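Long-range contact in long form salivary protein D7L1 (Aedes aegypti, PDB 3DZT), which binds and sequesters host biogenic amines and eicosanoids, including cysteinyl leukotrienes, and so modulates blood feeding by the female mosquito: residues K78-L83 / L127-K132. Numbering follows the deposited sequence.
Sequences KAYPSL and LFHGNK. With EAH ((5S,7E,9E,11Z,14Z)-5-hydroxyicosa-7,9,11,14-tetraenoic acid), chain C.
H129 drives the edge of its imidazole onto one face of the Y80 ring, a T-shaped (edge-to-face) pair with centroids 4.6 Å apart and planes at 87°. The CE1–NE2 edge does the touching: CE1 stands over the middle of the phenol ring, while NE2 comes within 3.5 Å of Y80 CE2. With CG anti to the carbonyl carbon (chi1 -58°) and the ring turned by a chi2 of -80°, Y80 presents this face at the point where the chain leaves helix 71-79. NE2 also makes a weak hydrogen bond to the carbonyl of F4. L83 wedges in beside the pair: its CD1 methyl approaches H129 CE1 obliquely at 3.3 Å, a tight contact. The tyrosine and this methyl thus crowd the same end of the imidazole. The turn carrying both residues is closed by L83 N to Y80 O, 2.9 Å. Farther back, L127 CD2 packs against L83 O at 3.9 Å and, more loosely, L83 CB; no hydrogen bond crosses between 78-83 and 127-132, and the buried join rests on ring and aliphatic packing. The backbone of 127-132 reaches the lipid pocket, where the 5-hydroxyl O3 of the bound hydroxyeicosatetraenoic acid donates to G130 O at 3.1 Å. K125 shares that carbonyl, and W37 and K149 also bind the ligand. At the tail end, C20 lies 4.0 Å above one face of the F128 ring, offset toward its rim. H129 also reaches the ligand, its carbonyl O lying 3.4 Å from C2. In this mostly helical PBP/GOBP domain, the contact joins the end of helix 71-79 to the connection between helices 121-127 and 132-142, with L134 and L138 of helix 132-142 packing on L83 and Y80, and helix 6-20 touching H129 and F128.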
loop_
_atom_site.group_PDB
_atom_site.type_symbol
_atom_site.label_atom_id
_atom_site.label_comp_id
_atom_site.label_asym_id
_atom_site.label_seq_id
_atom_site.Cartn_x
_atom_site.Cartn_y
_atom_site.Cartn_z
ATOM N N LYS A 78 -15.222 -7.712 12.573
ATOM C CA LYS A 78 -14.787 -8.980 13.194
ATOM C C LYS A 78 -13.316 -8.886 13.645
ATOM O O LYS A 78 -12.941 -9.332 14.742
ATOM C CB LYS A 78 -14.966 -10.116 12.192
ATOM C CG LYS A 78 -14.373 -11.430 12.649
ATOM C CD LYS A 78 -14.974 -12.606 11.904
ATOM C CE LYS A 78 -14.295 -13.897 12.330
ATOM N NZ LYS A 78 -15.163 -15.076 12.040
ATOM N N ALA A 79 -12.494 -8.300 12.794
ATOM C CA ALA A 79 -11.065 -8.122 13.082
ATOM C C ALA A 79 -10.812 -7.064 14.172
ATOM O O ALA A 79 -9.841 -7.190 14.934
ATOM C CB ALA A 79 -10.320 -7.747 11.812
ATOM N N TYR A 80 -11.653 -6.022 14.228
ATOM C CA TYR A 80 -11.456 -4.904 15.171
ATOM C C TYR A 80 -12.697 -4.533 15.984
ATOM O O TYR A 80 -13.273 -3.449 15.800
ATOM C CB TYR A 80 -10.913 -3.656 14.439
ATOM C CG TYR A 80 -9.607 -3.934 13.732
ATOM C CD1 TYR A 80 -8.400 -3.958 14.438
ATOM C CD2 TYR A 80 -9.584 -4.226 12.370
ATOM C CE1 TYR A 80 -7.197 -4.232 13.788
ATOM C CE2 TYR A 80 -8.382 -4.500 11.704
ATOM C CZ TYR A 80 -7.203 -4.494 12.432
ATOM O OH TYR A 80 -6.041 -4.801 11.806
ATOM N N PRO A 81 -13.097 -5.410 16.928
ATOM C CA PRO A 81 -14.325 -5.171 17.683
ATOM C C PRO A 81 -14.264 -3.865 18.467
ATOM O O PRO A 81 -15.307 -3.290 18.759
ATOM C CB PRO A 81 -14.383 -6.361 18.653
ATOM C CG PRO A 81 -12.973 -6.854 18.723
ATOM C CD PRO A 81 -12.428 -6.656 17.357
ATOM N N SER A 82 -13.056 -3.400 18.797
ATOM C CA SER A 82 -12.905 -2.154 19.573
ATOM C C SER A 82 -13.218 -0.908 18.750
ATOM O O SER A 82 -13.443 0.173 19.317
ATOM C CB SER A 82 -11.498 -2.042 20.185
ATOM O OG SER A 82 -10.506 -1.938 19.181
ATOM N N LEU A 83 -13.275 -1.069 17.426
ATOM C CA LEU A 83 -13.471 0.082 16.519
ATOM C C LEU A 83 -14.917 0.311 16.047
ATOM O O LEU A 83 -15.170 1.129 15.151
ATOM C CB LEU A 83 -12.519 -0.012 15.321
ATOM C CG LEU A 83 -11.017 -0.121 15.654
ATOM C CD1 LEU A 83 -10.193 -0.244 14.359
ATOM C CD2 LEU A 83 -10.489 1.041 16.487
ATOM N N LEU A 127 -13.942 2.413 11.924
ATOM C CA LEU A 127 -13.727 1.014 11.556
ATOM C C LEU A 127 -12.518 0.840 10.664
ATOM O O LEU A 127 -11.819 -0.165 10.761
ATOM C CB LEU A 127 -14.923 0.484 10.786
ATOM C CG LEU A 127 -15.925 -0.450 11.425
ATOM C CD1 LEU A 127 -16.720 -1.113 10.312
ATOM C CD2 LEU A 127 -15.226 -1.525 12.309
ATOM N N PHE A 128 -12.308 1.814 9.789
ATOM C CA PHE A 128 -11.296 1.706 8.731
ATOM C C PHE A 128 -10.033 2.530 9.001
ATOM O O PHE A 128 -9.334 2.947 8.062
ATOM C CB PHE A 128 -11.914 1.979 7.342
ATOM C CG PHE A 128 -12.784 0.830 6.846
ATOM C CD1 PHE A 128 -12.187 -0.319 6.306
ATOM C CD2 PHE A 128 -14.168 0.869 6.967
ATOM C CE1 PHE A 128 -12.954 -1.404 5.875
ATOM C CE2 PHE A 128 -14.962 -0.226 6.532
ATOM C CZ PHE A 128 -14.344 -1.370 6.012
ATOM N N HIS A 129 -9.724 2.710 10.288
ATOM C CA HIS A 129 -8.437 3.280 10.719
ATOM C C HIS A 129 -8.274 4.713 10.246
ATOM O O HIS A 129 -7.187 5.141 9.859
ATOM C CB HIS A 129 -7.269 2.384 10.276
ATOM C CG HIS A 129 -7.412 0.967 10.738
ATOM N ND1 HIS A 129 -7.614 0.631 12.062
ATOM C CD2 HIS A 129 -7.366 -0.203 10.057
ATOM C CE1 HIS A 129 -7.700 -0.681 12.175
ATOM N NE2 HIS A 129 -7.531 -1.214 10.974
ATOM N N GLY A 130 -9.379 5.449 10.302
ATOM C CA GLY A 130 -9.384 6.849 9.925
ATOM C C GLY A 130 -9.359 7.765 11.139
ATOM O O GLY A 130 -9.113 8.971 10.997
ATOM N N ASN A 131 -9.635 7.199 12.307
ATOM C CA ASN A 131 -9.679 7.939 13.579
ATOM C C ASN A 131 -8.270 7.978 14.176
ATOM O O ASN A 131 -7.753 6.971 14.651
ATOM C CB ASN A 131 -10.666 7.267 14.531
ATOM C CG ASN A 131 -10.876 8.033 15.849
ATOM O OD1 ASN A 131 -9.928 8.431 16.521
ATOM N ND2 ASN A 131 -12.131 8.185 16.240
ATOM N N LYS A 132 -7.655 9.155 14.118
ATOM C CA LYS A 132 -6.311 9.389 14.663
ATOM C C LYS A 132 -6.137 8.928 16.122
ATOM O O LYS A 132 -5.115 8.324 16.456
ATOM C CB LYS A 132 -5.962 10.881 14.536
ATOM C CG LYS A 132 -6.456 11.512 13.209
ATOM C CD LYS A 132 -5.862 12.896 12.963
ATOM C CE LYS A 132 -6.052 13.822 14.163
ATOM N NZ LYS A 132 -5.179 15.047 14.104
HETATM O O1 EAH C . -3.024 6.978 11.547
HETATM C C1 EAH C . -3.691 7.863 11.103
HETATM O O2 EAH C . -3.231 8.975 11.027
HETATM C C2 EAH C . -5.114 7.657 10.683
HETATM C C3 EAH C . -5.435 8.811 9.787
HETATM C C4 EAH C . -5.703 8.404 8.352
HETATM C C5 EAH C . -6.669 9.388 7.704
HETATM O O3 EAH C . -7.904 9.285 8.159
HETATM C C6 EAH C . -6.548 9.366 6.193
HETATM C C7 EAH C . -7.609 10.153 5.469
HETATM C C8 EAH C . -8.339 9.350 4.463
HETATM C C9 EAH C . -9.552 9.980 4.026
HETATM C C10 EAH C . -10.403 9.170 3.434
HETATM C C11 EAH C . -11.553 9.958 3.091
HETATM C C12 EAH C . -12.676 9.466 2.654
HETATM C C13 EAH C . -12.808 8.020 2.380
HETATM C C14 EAH C . -13.119 7.806 0.934
HETATM C C15 EAH C . -14.120 7.171 0.385
HETATM C C16 EAH C . -15.216 6.487 1.119
HETATM C C17 EAH C . -14.866 5.070 1.459
HETATM C C18 EAH C . -14.373 5.105 2.865
HETATM C C19 EAH C . -14.576 3.882 3.710
HETATM C C20 EAH C . -13.663 2.760 3.385
#